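Local atomic coordinates of ABC transporter, periplasmic solute-binding protein (Rhizobium meliloti, PDB entry 4WED), a protein that probably captures peptides, nickel complexes or related solutes in the periplasm for delivery to an ABC importer. Residues Q61-E66 / G190-I195; P215-L220 / M516-I521; H54-A59 / Y165-R170; N48-S53 / G181-P186. One frame throughout, in Å; residues are numbered along the deposited sequence.

Interaction 1 of 4, residues Q61-E66 / G190-I195; sequences QDLMFE and GPWVQI. With NA (sodium ion), chain B.
Gly190 and Trp192 reach across to Met64 and Leu63, the two touching segments running 143° apart in direction, and so bind segment 61-66, the end of helix 58-61 and the loop after it, to the start of strand 192-197, an outer strand of the mixed sheet in this periplasmic solute-binding fold. Gly190 N donates to Met64 O at 2.7 Å, from well above the carbonyl plane, and Trp192 N gives a longer, more bent bond to Leu63 O at 3.2 Å. Only glycine sits easily at the first of these crossings, since a CB there would run into Met64 C. Leu63 CD2 comes to 3.3 Å from Trp192 CD1; Phe204 and Leu220 cover the pair. Leu63 O lies in plane at the edge of the indole. Met64, a selenomethionine bent at chi2 and chi3, rests its CE 4.2 Å from Gln194 CB. CG and the carboxylate carbon CD of Glu66 lie against Gly190 CA, while its OE2 is bonded to Tyr210 and its OE1 to Trp211 and Thr189. Asp62 faces away from the strand toward a sodium ion, which it shares with Asp515 and three waters: OD2 binds it at 2.3 Å and OD1 at 2.7 Å.

Interaction 2 of 4, residues P215-L220 / M516-I521; sequences PTYERL and MPYENI
Tyr217 holds CG between the backbone N and the carbonyl carbon (chi1 52°), which starts its ring toward segment 516-521, and Thr216 puts OG1 in the equivalent place, facing Ile521 O. The polypeptide they meet is a type II beta turn from Tyr518 to Ile521, and its third position is filled by Asn520, a residue that tolerates the positive phi of 77°. Both bonds end on carbonyls of the turn. Thr216 OG1 donates to Ile521 O at 2.6 Å, lying in the carbonyl plane on a lone pair, while Tyr217 OH donates to Tyr518 O at 2.9 Å, tilted slightly (15°) from the plane of the Tyr518 carbonyl. The two acceptors lie in plane at the edge of the Tyr217 ring, and Pro215 CB covers one ring face over its centre. Around these bonds the packing is apolar: Tyr217 CE1 is 3.8 Å from Ile521 CB, and Leu220 CD1 stands 4.2 Å from Tyr518 CB. A tyrosine suits position 217 because its ring packs against Ile521 while its hydroxyl serves a backbone oxygen. Tyr217 and Ile521 both pack on Leu38 of strand 37-42, and Leu220 lies in strand 219-224, which runs between strands 37-42 and 201-206, while Trp192 of strand 192-197 meets the rings of Tyr217 and Tyr518.

Interaction 3 of 4, residues H54-A59 / Y165-R170; sequences HYAIWA and YTRPTR
Trp58 opens the short helix 58-61, with Ile57 at the N-cap position, and Arg167 from the irregular loop 165-170 reaches in against this helix start. The arginine chain bends at chi3 (79°), which turns NE; the guanidinium beyond it lies with Trp58 NE1 over one face and His54 CA over the opposite face. Arg167 NH2 donates to Ala56 O at 2.6 Å with an angle of 149° at the hydrogen; the oxygen lies close to the guanidinium plane, although the donor stands above the plane of the carbonyl. NH2 also bonds to Gln61 OE1, so one nitrogen serves two acceptors. The indole and guanidinium planes are 33° apart, and NH2 sits 3.6 Å above the plane of the Trp58 ring, toward its rim. Trp58 NE1 and Arg167 NH1 are both donors, so their close approach is not a hydrogen bond. An alanine at Arg167 would probably leave Ala56 O and Gln61 OE1 without this shared donor and open a gap beside the Trp58 indole. Next to it, Thr166 turns CG2 to 3.3 Å from Trp58 O, while its OG1 bonds to Tyr514 O. Arg170 NE donates to Tyr165 O at 2.8 Å and so braces its own loop. Tyr514 and Trp247 meet Trp58 edge-to-face, and Pro168 and Thr169 pack against Trp122 of helix 112-122.

Interaction 4 of 4, residues N48-S53 / G181-P186; sequences NLDPQS and GKFKEP
Phe183 and Asp50 form the tight part of this contact. In the phenylalanine CG is anti to the backbone N (chi1 169°), and the ring, turned by chi2 of -89°, lays a face against loop 48-53. Asp50 CA sits over it, 3.7 Å from the centroid and 11° off the ring normal, a CH-pi contact. Pro51 CD comes to 3.6 Å from Phe183 CD2, while on the same side of the ring plane, but at the opposite part of the rim, Asn48 OD1 lies 3.4 Å from Phe183 CE1. Leu49 CD1 rests 3.7 Å from Pro186 CB, and that proline carbon lies in plane at the edge of the ring. A flat, apolar residue suits this place because it can cover a bent backbone without asking for a polar partner. An alanine at Phe183 would probably open a gap beneath Asp50 CA and deprive Pro51 of its ring neighbour. The other side is looser: Lys184 and Glu185 point away, and the ends of Lys182, Lys184 and Glu185 are not modelled, consistent with mobility in solvent. Gly181, whose phi is positive, fits a backbone shape that a side chain would strain. What Phe183 covers is shaped by short-range bonds. Asn48 OD1 accepts from Asp50 N at 3.0 Å, and Asp50 OD1 accepts from Gln52 N at 3.1 Å. These are two successive Asx turns, the second overlapping a type I beta turn from Asp50 to Ser53 with Pro51 at its second position.

Overall arrangement
Interactions 1 and 2 are buried and reach the same mixed sheet; the others are partly buried, interaction 3 setting a loop against the start of helix 58-61 and interaction 4 joining two loops. Segment 61-66 touches all three other contacts. Asp62, besides binding sodium, forms a salt bridge with Arg170 of interaction 3 and accepts from Met516 N of interaction 2. Gln52 NE2 ties interaction 4 to interaction 3 through Pro168 O. The chemistry follows the place: backbone bonds at and just before the outer strand 192-197 in interaction 1, hydroxyls on a turn in interaction 2, a guanidinium in interaction 3 and apolar ring packing in interaction 4, which lies well apart from interaction 2.

Interaction 1 of 4, residues Q61-E66 / G190-I195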
loop_
_atom_site.group_PDB
_atom_site.type_symbol
_atom_site.label_atom_id
_atom_site.label_comp_id
_atom_site.label_asym_id
_atom_site.label_seq_id
_atom_site.Cartn_x
_atom_site.Cartn_y
_atom_site.Cartn_z
ATOM N N GLN A 61 -0.153 12.284 11.727
ATOM C CA GLN A 61 1.127 12.918 11.457
ATOM C C GLN A 61 1.045 13.669 10.154
ATOM O O GLN A 61 1.598 14.734 10.004
ATOM C CB GLN A 61 2.230 11.875 11.400
ATOM C CG GLN A 61 2.823 11.542 12.745
ATOM C CD GLN A 61 3.449 10.182 12.788
ATOM O OE1 GLN A 61 2.893 9.218 12.314
ATOM N NE2 GLN A 61 4.619 10.103 13.363
ATOM N N ASP A 62 0.313 13.101 9.216
ATOM C CA ASP A 62 0.144 13.683 7.907
ATOM C C ASP A 62 -0.567 15.019 7.959
ATOM O O ASP A 62 -0.500 15.789 7.024
ATOM C CB ASP A 62 -0.573 12.705 7.002
ATOM C CG ASP A 62 -0.719 13.209 5.611
ATOM O OD1 ASP A 62 0.240 13.702 5.020
ATOM O OD2 ASP A 62 -1.821 13.105 5.102
ATOM N N LEU A 63 -1.272 15.271 9.050
ATOM C CA LEU A 63 -1.942 16.546 9.283
ATOM C C LEU A 63 -1.069 17.787 9.406
ATOM O O LEU A 63 -1.447 18.844 8.971
ATOM C CB LEU A 63 -2.814 16.441 10.517
ATOM C CG LEU A 63 -4.036 15.588 10.285
ATOM C CD1 LEU A 63 -4.697 15.305 11.611
ATOM C CD2 LEU A 63 -4.962 16.337 9.353
HETATM N N MSE A 64 0.073 17.660 10.049
HETATM C CA MSE A 64 0.974 18.785 10.306
HETATM C C MSE A 64 2.370 18.559 9.832
HETATM O O MSE A 64 3.155 19.500 9.793
HETATM C CB MSE A 64 1.012 19.107 11.820
HETATM C CG MSE A 64 1.897 18.178 12.646
HETATM SE SE MSE A 64 1.023 16.442 13.020
HETATM C CE MSE A 64 -0.312 17.172 14.299
ATOM N N PHE A 65 2.732 17.326 9.512
ATOM C CA PHE A 65 4.072 17.081 8.993
ATOM C C PHE A 65 4.065 16.966 7.481
ATOM O O PHE A 65 3.162 16.384 6.872
ATOM C CB PHE A 65 4.757 15.910 9.726
ATOM C CG PHE A 65 4.982 16.189 11.219
ATOM C CD1 PHE A 65 5.834 17.221 11.630
ATOM C CD2 PHE A 65 4.376 15.425 12.189
ATOM C CE1 PHE A 65 6.067 17.464 12.975
ATOM C CE2 PHE A 65 4.589 15.673 13.541
ATOM C CZ PHE A 65 5.427 16.705 13.932
ATOM N N GLU A 66 5.068 17.562 6.864
ATOM C CA GLU A 66 5.170 17.524 5.419
ATOM C C GLU A 66 6.481 16.958 4.985
ATOM O O GLU A 66 7.485 17.113 5.675
ATOM C CB GLU A 66 4.966 18.899 4.818
ATOM C CG GLU A 66 3.505 19.300 4.730
ATOM C CD GLU A 66 3.305 20.683 4.135
ATOM O OE1 GLU A 66 4.072 21.570 4.576
ATOM O OE2 GLU A 66 2.393 20.886 3.258
ATOM N N GLY A 190 2.884 21.654 8.216
ATOM C CA GLY A 190 1.635 21.286 7.555
ATOM C C GLY A 190 0.428 22.199 7.875
ATOM O O GLY A 190 0.506 23.112 8.708
ATOM N N PRO A 191 -0.683 21.958 7.191
ATOM C CA PRO A 191 -1.859 22.830 7.269
ATOM C C PRO A 191 -2.613 22.868 8.611
ATOM O O PRO A 191 -3.326 23.815 8.824
ATOM C CB PRO A 191 -2.752 22.316 6.134
ATOM C CG PRO A 191 -2.231 20.949 5.775
ATOM C CD PRO A 191 -0.839 20.837 6.251
ATOM N N TRP A 192 -2.395 21.904 9.516
ATOM C CA TRP A 192 -3.126 21.739 10.770
ATOM C C TRP A 192 -2.241 21.863 12.006
ATOM O O TRP A 192 -1.161 21.305 12.040
ATOM C CB TRP A 192 -3.783 20.354 10.802
ATOM C CG TRP A 192 -4.811 20.200 9.750
ATOM C CD1 TRP A 192 -4.681 19.543 8.566
ATOM C CD2 TRP A 192 -6.113 20.797 9.743
ATOM N NE1 TRP A 192 -5.838 19.661 7.832
ATOM C CE2 TRP A 192 -6.736 20.415 8.545
ATOM C CE3 TRP A 192 -6.832 21.597 10.675
ATOM C CZ2 TRP A 192 -8.033 20.811 8.222
ATOM C CZ3 TRP A 192 -8.108 22.001 10.368
ATOM C CH2 TRP A 192 -8.702 21.608 9.142
ATOM N N VAL A 193 -2.728 22.590 13.018
ATOM C CA VAL A 193 -2.043 22.761 14.290
ATOM C C VAL A 193 -2.778 21.924 15.313
ATOM O O VAL A 193 -3.980 22.080 15.459
ATOM C CB VAL A 193 -2.100 24.219 14.755
ATOM C CG1 VAL A 193 -1.420 24.389 16.104
ATOM C CG2 VAL A 193 -1.445 25.125 13.749
ATOM N N GLN A 194 -2.077 21.044 16.021
ATOM C CA GLN A 194 -2.676 20.284 17.146
ATOM C C GLN A 194 -3.071 21.226 18.256
ATOM O O GLN A 194 -2.222 21.915 18.814
ATOM C CB GLN A 194 -1.722 19.209 17.682
ATOM C CG GLN A 194 -2.197 18.528 18.956
ATOM C CD GLN A 194 -1.728 17.083 19.081
ATOM O OE1 GLN A 194 -2.084 16.218 18.239
ATOM N NE2 GLN A 194 -0.959 16.794 20.148
ATOM N N ILE A 195 -4.362 21.296 18.556
ATOM C CA ILE A 195 -4.816 22.137 19.689
ATOM C C ILE A 195 -4.890 21.346 20.996
ATOM O O ILE A 195 -4.698 21.901 22.079
ATOM C CB ILE A 195 -6.183 22.790 19.378
ATOM C CG1 ILE A 195 -6.076 23.734 18.155
ATOM C CG2 ILE A 195 -6.704 23.555 20.570
ATOM C CD1 ILE A 195 -5.574 25.144 18.448
HETATM NA NA NA B . -1.375 13.626 2.860
HETATM O O HOH W 1 1.125 13.470 2.297
HETATM O O HOH W 2 -3.816 13.607 2.827
HETATM O O HOH W 3 -1.060 15.467 3.773
#

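Interaction 2 of 4, residues P215-L220 / M516-I521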
loop_
_atom_site.group_PDB
_atom_site.type_symbol
_atom_site.label_atom_id
_atom_site.label_comp_id
_atom_site.label_asym_id
_atom_site.label_seq_id
_atom_site.Cartn_x
_atom_site.Cartn_y
_atom_site.Cartn_z
ATOM N N PRO A 215 -7.368 24.724 3.907
ATOM C CA PRO A 215 -8.732 24.144 4.023
ATOM C C PRO A 215 -9.894 25.160 4.004
ATOM O O PRO A 215 -9.776 26.238 4.554
ATOM C CB PRO A 215 -8.706 23.452 5.388
ATOM C CG PRO A 215 -7.254 23.194 5.702
ATOM C CD PRO A 215 -6.436 24.204 4.938
ATOM N N THR A 216 -11.019 24.827 3.377
ATOM C CA THR A 216 -12.172 25.741 3.400
ATOM C C THR A 216 -12.807 25.892 4.791
ATOM O O THR A 216 -13.532 26.842 5.043
ATOM C CB THR A 216 -13.288 25.295 2.450
ATOM O OG1 THR A 216 -13.673 23.950 2.761
ATOM C CG2 THR A 216 -12.844 25.422 1.010
ATOM N N TYR A 217 -12.519 24.938 5.671
ATOM C CA TYR A 217 -13.063 24.878 7.023
ATOM C C TYR A 217 -11.953 25.090 8.074
ATOM O O TYR A 217 -10.768 24.781 7.838
ATOM C CB TYR A 217 -13.732 23.522 7.249
ATOM C CG TYR A 217 -12.841 22.355 6.894
ATOM C CD1 TYR A 217 -12.675 21.937 5.558
ATOM C CD2 TYR A 217 -12.162 21.663 7.878
ATOM C CE1 TYR A 217 -11.833 20.868 5.235
ATOM C CE2 TYR A 217 -11.341 20.582 7.562
ATOM C CZ TYR A 217 -11.160 20.201 6.240
ATOM O OH TYR A 217 -10.323 19.118 5.961
ATOM N N GLU A 218 -12.400 25.525 9.254
ATOM C CA GLU A 218 -11.578 26.073 10.316
ATOM C C GLU A 218 -10.943 25.023 11.219
ATOM O O GLU A 218 -9.920 25.314 11.871
ATOM C CB GLU A 218 -12.403 27.066 11.183
ATOM N N ARG A 219 -11.522 23.825 11.275
ATOM C CA ARG A 219 -11.185 22.899 12.361
ATOM C C ARG A 219 -11.422 21.419 12.033
ATOM O O ARG A 219 -12.302 21.089 11.254
ATOM C CB ARG A 219 -11.977 23.327 13.611
ATOM C CG ARG A 219 -11.981 22.345 14.762
ATOM C CD ARG A 219 -12.533 23.022 16.000
ATOM N NE ARG A 219 -12.957 22.048 17.003
ATOM C CZ ARG A 219 -12.943 22.254 18.309
ATOM N NH1 ARG A 219 -12.533 23.411 18.794
ATOM N NH2 ARG A 219 -13.333 21.295 19.140
ATOM N N LEU A 220 -10.633 20.544 12.661
ATOM C CA LEU A 220 -10.723 19.104 12.437
ATOM C C LEU A 220 -10.510 18.414 13.760
ATOM O O LEU A 220 -9.490 18.636 14.418
ATOM C CB LEU A 220 -9.647 18.624 11.468
ATOM C CG LEU A 220 -9.640 17.165 11.008
ATOM C CD1 LEU A 220 -8.856 17.033 9.685
ATOM C CD2 LEU A 220 -9.067 16.191 12.025
HETATM N N MSE A 516 -4.246 11.266 5.640
HETATM C CA MSE A 516 -5.571 11.701 6.012
HETATM C C MSE A 516 -6.215 12.491 4.891
HETATM O O MSE A 516 -5.733 13.547 4.514
HETATM C CB MSE A 516 -5.384 12.610 7.207
HETATM C CG MSE A 516 -6.733 13.098 7.748
HETATM SE SE MSE A 516 -7.704 11.632 8.661
HETATM C CE MSE A 516 -6.921 11.504 10.473
ATOM N N PRO A 517 -7.359 12.022 4.382
ATOM C CA PRO A 517 -8.030 12.702 3.285
ATOM C C PRO A 517 -8.825 13.936 3.718
ATOM O O PRO A 517 -10.058 13.935 3.671
ATOM C CB PRO A 517 -8.970 11.610 2.727
ATOM C CG PRO A 517 -9.280 10.767 3.927
ATOM C CD PRO A 517 -8.142 10.887 4.899
ATOM N N TYR A 518 -8.121 14.981 4.133
ATOM C CA TYR A 518 -8.752 16.264 4.499
ATOM C C TYR A 518 -8.846 17.217 3.305
ATOM O O TYR A 518 -9.546 18.248 3.360
ATOM C CB TYR A 518 -7.966 16.952 5.612
ATOM C CG TYR A 518 -6.551 17.284 5.235
ATOM C CD1 TYR A 518 -6.234 18.464 4.571
ATOM C CD2 TYR A 518 -5.524 16.393 5.509
ATOM C CE1 TYR A 518 -4.918 18.744 4.207
ATOM C CE2 TYR A 518 -4.209 16.660 5.152
ATOM C CZ TYR A 518 -3.910 17.838 4.506
ATOM O OH TYR A 518 -2.595 18.070 4.147
ATOM N N GLU A 519 -8.120 16.887 2.241
ATOM C CA GLU A 519 -7.971 17.755 1.104
ATOM C C GLU A 519 -9.319 17.968 0.436
ATOM O O GLU A 519 -10.107 17.032 0.297
ATOM C CB GLU A 519 -7.024 17.128 0.060
ATOM C CG GLU A 519 -5.532 17.090 0.429
ATOM C CD GLU A 519 -5.114 15.873 1.240
ATOM O OE1 GLU A 519 -5.822 14.838 1.196
ATOM O OE2 GLU A 519 -4.055 15.949 1.913
ATOM N N ASN A 520 -9.508 19.192 -0.032
ATOM C CA ASN A 520 -10.528 19.585 -0.980
ATOM C C ASN A 520 -11.899 19.710 -0.381
ATOM O O ASN A 520 -12.840 20.156 -1.060
ATOM C CB ASN A 520 -10.622 18.632 -2.177
ATOM C CG ASN A 520 -9.337 18.539 -2.969
ATOM O OD1 ASN A 520 -8.927 17.439 -3.373
ATOM N ND2 ASN A 520 -8.709 19.677 -3.221
ATOM N N ILE A 521 -12.029 19.294 0.864
ATOM C CA ILE A 521 -13.353 19.170 1.471
ATOM C C ILE A 521 -13.960 20.549 1.690
ATOM O O ILE A 521 -13.258 21.490 2.072
ATOM C CB ILE A 521 -13.340 18.353 2.780
ATOM C CG1 ILE A 521 -13.211 16.868 2.458
ATOM C CG2 ILE A 521 -14.643 18.578 3.548
ATOM C CD1 ILE A 521 -13.066 16.011 3.681
#

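Interaction 3 of 4, residues H54-A59 / Y165-R170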
loop_
_atom_site.group_PDB
_atom_site.type_symbol
_atom_site.label_atom_id
_atom_site.label_comp_id
_atom_site.label_asym_id
_atom_site.label_seq_id
_atom_site.Cartn_x
_atom_site.Cartn_y
_atom_site.Cartn_z
ATOM N N HIS A 54 7.843 5.511 16.015
ATOM C CA HIS A 54 6.859 4.561 15.453
ATOM C C HIS A 54 5.579 4.325 16.295
ATOM O O HIS A 54 4.970 3.247 16.231
ATOM C CB HIS A 54 7.559 3.227 15.138
ATOM C CG HIS A 54 8.059 2.486 16.344
ATOM N ND1 HIS A 54 9.163 2.892 17.068
ATOM C CD2 HIS A 54 7.633 1.338 16.926
ATOM C CE1 HIS A 54 9.377 2.044 18.059
ATOM N NE2 HIS A 54 8.469 1.088 17.990
ATOM N N TYR A 55 5.154 5.341 17.045
ATOM C CA TYR A 55 4.018 5.187 17.963
ATOM C C TYR A 55 2.700 5.859 17.535
ATOM O O TYR A 55 1.676 5.681 18.194
ATOM C CB TYR A 55 4.415 5.672 19.371
ATOM C CG TYR A 55 5.550 4.870 19.971
ATOM C CD1 TYR A 55 5.348 3.562 20.441
ATOM C CD2 TYR A 55 6.821 5.407 20.058
ATOM C CE1 TYR A 55 6.388 2.823 20.982
ATOM C CE2 TYR A 55 7.871 4.680 20.592
ATOM C CZ TYR A 55 7.659 3.391 21.051
ATOM O OH TYR A 55 8.738 2.698 21.583
ATOM N N ALA A 56 2.705 6.641 16.470
ATOM C CA ALA A 56 1.492 7.358 16.089
ATOM C C ALA A 56 0.686 6.667 15.005
ATOM O O ALA A 56 1.190 5.814 14.274
ATOM C CB ALA A 56 1.821 8.766 15.632
ATOM N N ILE A 57 -0.579 7.062 14.914
ATOM C CA ILE A 57 -1.358 6.856 13.704
ATOM C C ILE A 57 -0.789 7.785 12.620
ATOM O O ILE A 57 -0.807 8.997 12.776
ATOM C CB ILE A 57 -2.859 7.194 13.906
ATOM C CG1 ILE A 57 -3.484 6.319 14.990
ATOM C CG2 ILE A 57 -3.628 7.043 12.585
ATOM C CD1 ILE A 57 -4.933 6.661 15.267
ATOM N N TRP A 58 -0.317 7.193 11.521
ATOM C CA TRP A 58 0.333 7.924 10.409
ATOM C C TRP A 58 -0.519 9.065 9.867
ATOM O O TRP A 58 -0.048 10.176 9.698
ATOM C CB TRP A 58 0.683 6.974 9.267
ATOM C CG TRP A 58 1.656 5.881 9.645
ATOM C CD1 TRP A 58 3.003 5.951 9.640
ATOM C CD2 TRP A 58 1.327 4.541 10.042
ATOM N NE1 TRP A 58 3.552 4.752 10.040
ATOM C CE2 TRP A 58 2.543 3.864 10.273
ATOM C CE3 TRP A 58 0.118 3.850 10.213
ATOM C CZ2 TRP A 58 2.594 2.537 10.690
ATOM C CZ3 TRP A 58 0.155 2.527 10.629
ATOM C CH2 TRP A 58 1.396 1.881 10.869
ATOM N N ALA A 59 -1.786 8.789 9.607
ATOM C CA ALA A 59 -2.672 9.798 9.070
ATOM C C ALA A 59 -2.746 11.070 9.910
ATOM O O ALA A 59 -3.008 12.143 9.401
ATOM C CB ALA A 59 -4.048 9.196 8.894
ATOM N N TYR A 165 7.394 9.289 2.418
ATOM C CA TYR A 165 6.738 8.571 3.504
ATOM C C TYR A 165 6.284 9.503 4.626
ATOM O O TYR A 165 6.772 10.627 4.768
ATOM C CB TYR A 165 7.675 7.537 4.133
ATOM C CG TYR A 165 8.008 6.323 3.322
ATOM C CD1 TYR A 165 7.582 6.168 1.999
ATOM C CD2 TYR A 165 8.847 5.345 3.863
ATOM C CE1 TYR A 165 7.969 5.066 1.258
ATOM C CE2 TYR A 165 9.223 4.235 3.128
ATOM C CZ TYR A 165 8.801 4.110 1.830
ATOM O OH TYR A 165 9.173 2.990 1.131
ATOM N N THR A 166 5.360 8.990 5.422
ATOM C CA THR A 166 4.772 9.743 6.516
ATOM C C THR A 166 5.873 9.869 7.544
ATOM O O THR A 166 6.102 10.923 8.057
ATOM C CB THR A 166 3.482 9.089 7.079
ATOM O OG1 THR A 166 2.431 9.176 6.089
ATOM C CG2 THR A 166 2.988 9.826 8.363
ATOM N N ARG A 167 6.583 8.791 7.817
ATOM C CA ARG A 167 7.716 8.840 8.729
ATOM C C ARG A 167 8.800 7.929 8.189
ATOM O O ARG A 167 8.481 6.970 7.510
ATOM C CB ARG A 167 7.290 8.357 10.106
ATOM C CG ARG A 167 6.793 6.930 10.101
ATOM C CD ARG A 167 6.673 6.366 11.497
ATOM N NE ARG A 167 5.464 6.841 12.143
ATOM C CZ ARG A 167 4.562 6.061 12.712
ATOM N NH1 ARG A 167 4.720 4.753 12.732
ATOM N NH2 ARG A 167 3.501 6.602 13.258
ATOM N N PRO A 168 10.074 8.189 8.479
ATOM C CA PRO A 168 10.570 9.293 9.312
ATOM C C PRO A 168 10.997 10.536 8.539
ATOM O O PRO A 168 11.699 11.398 9.055
ATOM C CB PRO A 168 11.825 8.681 9.907
ATOM C CG PRO A 168 12.384 7.902 8.775
ATOM C CD PRO A 168 11.184 7.302 8.081
ATOM N N THR A 169 10.513 10.651 7.324
ATOM C CA THR A 169 11.045 11.606 6.374
ATOM C C THR A 169 10.536 13.039 6.441
ATOM O O THR A 169 10.708 13.785 5.465
ATOM C CB THR A 169 10.708 11.082 4.980
ATOM O OG1 THR A 169 9.324 10.693 4.956
ATOM C CG2 THR A 169 11.553 9.898 4.711
ATOM N N ARG A 170 9.906 13.439 7.536
ATOM C CA ARG A 170 9.248 14.744 7.540
ATOM C C ARG A 170 9.870 15.683 8.532
ATOM O O ARG A 170 10.716 15.262 9.305
ATOM C CB ARG A 170 7.747 14.582 7.708
ATOM C CG ARG A 170 7.212 13.584 6.684
ATOM C CD ARG A 170 5.722 13.724 6.470
ATOM N NE ARG A 170 5.273 12.867 5.396
ATOM C CZ ARG A 170 4.021 12.865 4.927
ATOM N NH1 ARG A 170 3.091 13.675 5.462
ATOM N NH2 ARG A 170 3.686 12.054 3.929
#

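Interaction 4 of 4, residues N48-S53 / G181-P186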
loop_
_atom_site.group_PDB
_atom_site.type_symbol
_atom_site.label_atom_id
_atom_site.label_comp_id
_atom_site.label_asym_id
_atom_site.label_seq_id
_atom_site.Cartn_x
_atom_site.Cartn_y
_atom_site.Cartn_z
ATOM N N ASN A 48 1.830 9.183 20.442
ATOM C CA ASN A 48 2.916 10.165 20.440
ATOM C C ASN A 48 3.372 10.350 18.998
ATOM O O ASN A 48 3.674 9.366 18.328
ATOM C CB ASN A 48 4.079 9.683 21.314
ATOM C CG ASN A 48 5.420 10.328 20.955
ATOM O OD1 ASN A 48 5.490 11.412 20.379
ATOM N ND2 ASN A 48 6.499 9.654 21.316
ATOM N N LEU A 49 3.452 11.616 18.571
ATOM C CA LEU A 49 3.538 12.024 17.164
ATOM C C LEU A 49 4.951 12.232 16.648
ATOM O O LEU A 49 5.116 12.736 15.528
ATOM C CB LEU A 49 2.771 13.334 16.981
ATOM C CG LEU A 49 1.315 13.308 17.455
ATOM C CD1 LEU A 49 0.702 14.689 17.362
ATOM C CD2 LEU A 49 0.490 12.338 16.621
ATOM N N ASP A 50 5.950 11.890 17.468
ATOM C CA ASP A 50 7.368 12.008 17.103
ATOM C C ASP A 50 7.539 11.554 15.643
ATOM O O ASP A 50 7.387 10.369 15.339
ATOM C CB ASP A 50 8.211 11.157 18.055
ATOM C CG ASP A 50 9.691 11.446 17.963
ATOM O OD1 ASP A 50 10.137 11.856 16.872
ATOM O OD2 ASP A 50 10.417 11.243 18.985
ATOM N N PRO A 51 7.835 12.494 14.733
ATOM C CA PRO A 51 7.852 12.148 13.299
ATOM C C PRO A 51 9.009 11.243 12.930
ATOM O O PRO A 51 9.080 10.758 11.800
ATOM C CB PRO A 51 7.981 13.511 12.602
ATOM C CG PRO A 51 8.646 14.395 13.592
ATOM C CD PRO A 51 8.215 13.905 14.969
ATOM N N GLN A 52 9.925 11.036 13.864
ATOM C CA GLN A 52 10.996 10.044 13.698
ATOM C C GLN A 52 10.892 8.876 14.676
ATOM O O GLN A 52 11.877 8.240 14.974
ATOM C CB GLN A 52 12.374 10.723 13.800
ATOM C CG GLN A 52 12.707 11.571 12.580
ATOM C CD GLN A 52 12.153 12.971 12.638
ATOM O OE1 GLN A 52 12.166 13.607 13.690
ATOM N NE2 GLN A 52 11.711 13.493 11.493
ATOM N N SER A 53 9.695 8.566 15.151
ATOM C CA SER A 53 9.513 7.327 15.866
ATOM C C SER A 53 8.327 6.528 15.293
ATOM O O SER A 53 7.856 6.846 14.209
ATOM C CB SER A 53 9.370 7.601 17.358
ATOM O OG SER A 53 9.781 6.448 18.050
ATOM N N GLY A 181 17.300 17.122 22.700
ATOM C CA GLY A 181 16.925 16.744 21.358
ATOM C C GLY A 181 15.687 15.861 21.295
ATOM O O GLY A 181 15.367 15.364 20.234
ATOM N N LYS A 182 14.994 15.654 22.415
ATOM C CA LYS A 182 13.852 14.746 22.441
ATOM C C LYS A 182 12.618 15.473 21.875
ATOM O O LYS A 182 12.374 16.643 22.193
ATOM C CB LYS A 182 13.606 14.255 23.865
ATOM C CG LYS A 182 14.809 13.559 24.491
ATOM N N PHE A 183 11.857 14.803 21.016
ATOM C CA PHE A 183 10.601 15.373 20.545
ATOM C C PHE A 183 9.697 15.839 21.717
ATOM O O PHE A 183 9.444 15.096 22.681
ATOM C CB PHE A 183 9.858 14.368 19.678
ATOM C CG PHE A 183 8.429 14.758 19.363
ATOM C CD1 PHE A 183 7.381 14.387 20.212
ATOM C CD2 PHE A 183 8.130 15.464 18.214
ATOM C CE1 PHE A 183 6.070 14.738 19.932
ATOM C CE2 PHE A 183 6.816 15.792 17.891
ATOM C CZ PHE A 183 5.790 15.443 18.755
ATOM N N LYS A 184 9.243 17.090 21.609
ATOM C CA LYS A 184 8.350 17.724 22.562
ATOM C C LYS A 184 6.990 17.927 21.881
ATOM O O LYS A 184 6.149 17.049 21.961
ATOM C CB LYS A 184 8.964 19.036 23.055
ATOM C CG LYS A 184 9.971 18.844 24.189
ATOM N N GLU A 185 6.784 19.031 21.163
ATOM C CA GLU A 185 5.486 19.333 20.561
ATOM C C GLU A 185 5.490 19.092 19.037
ATOM O O GLU A 185 6.536 19.194 18.392
ATOM C CB GLU A 185 5.082 20.776 20.873
ATOM N N PRO A 186 4.310 18.784 18.448
ATOM C CA PRO A 186 4.280 18.427 17.035
ATOM C C PRO A 186 4.231 19.647 16.117
ATOM O O PRO A 186 3.199 19.922 15.483
ATOM C CB PRO A 186 3.004 17.599 16.921
ATOM C CG PRO A 186 2.084 18.255 17.922
ATOM C CD PRO A 186 2.956 18.785 19.044
#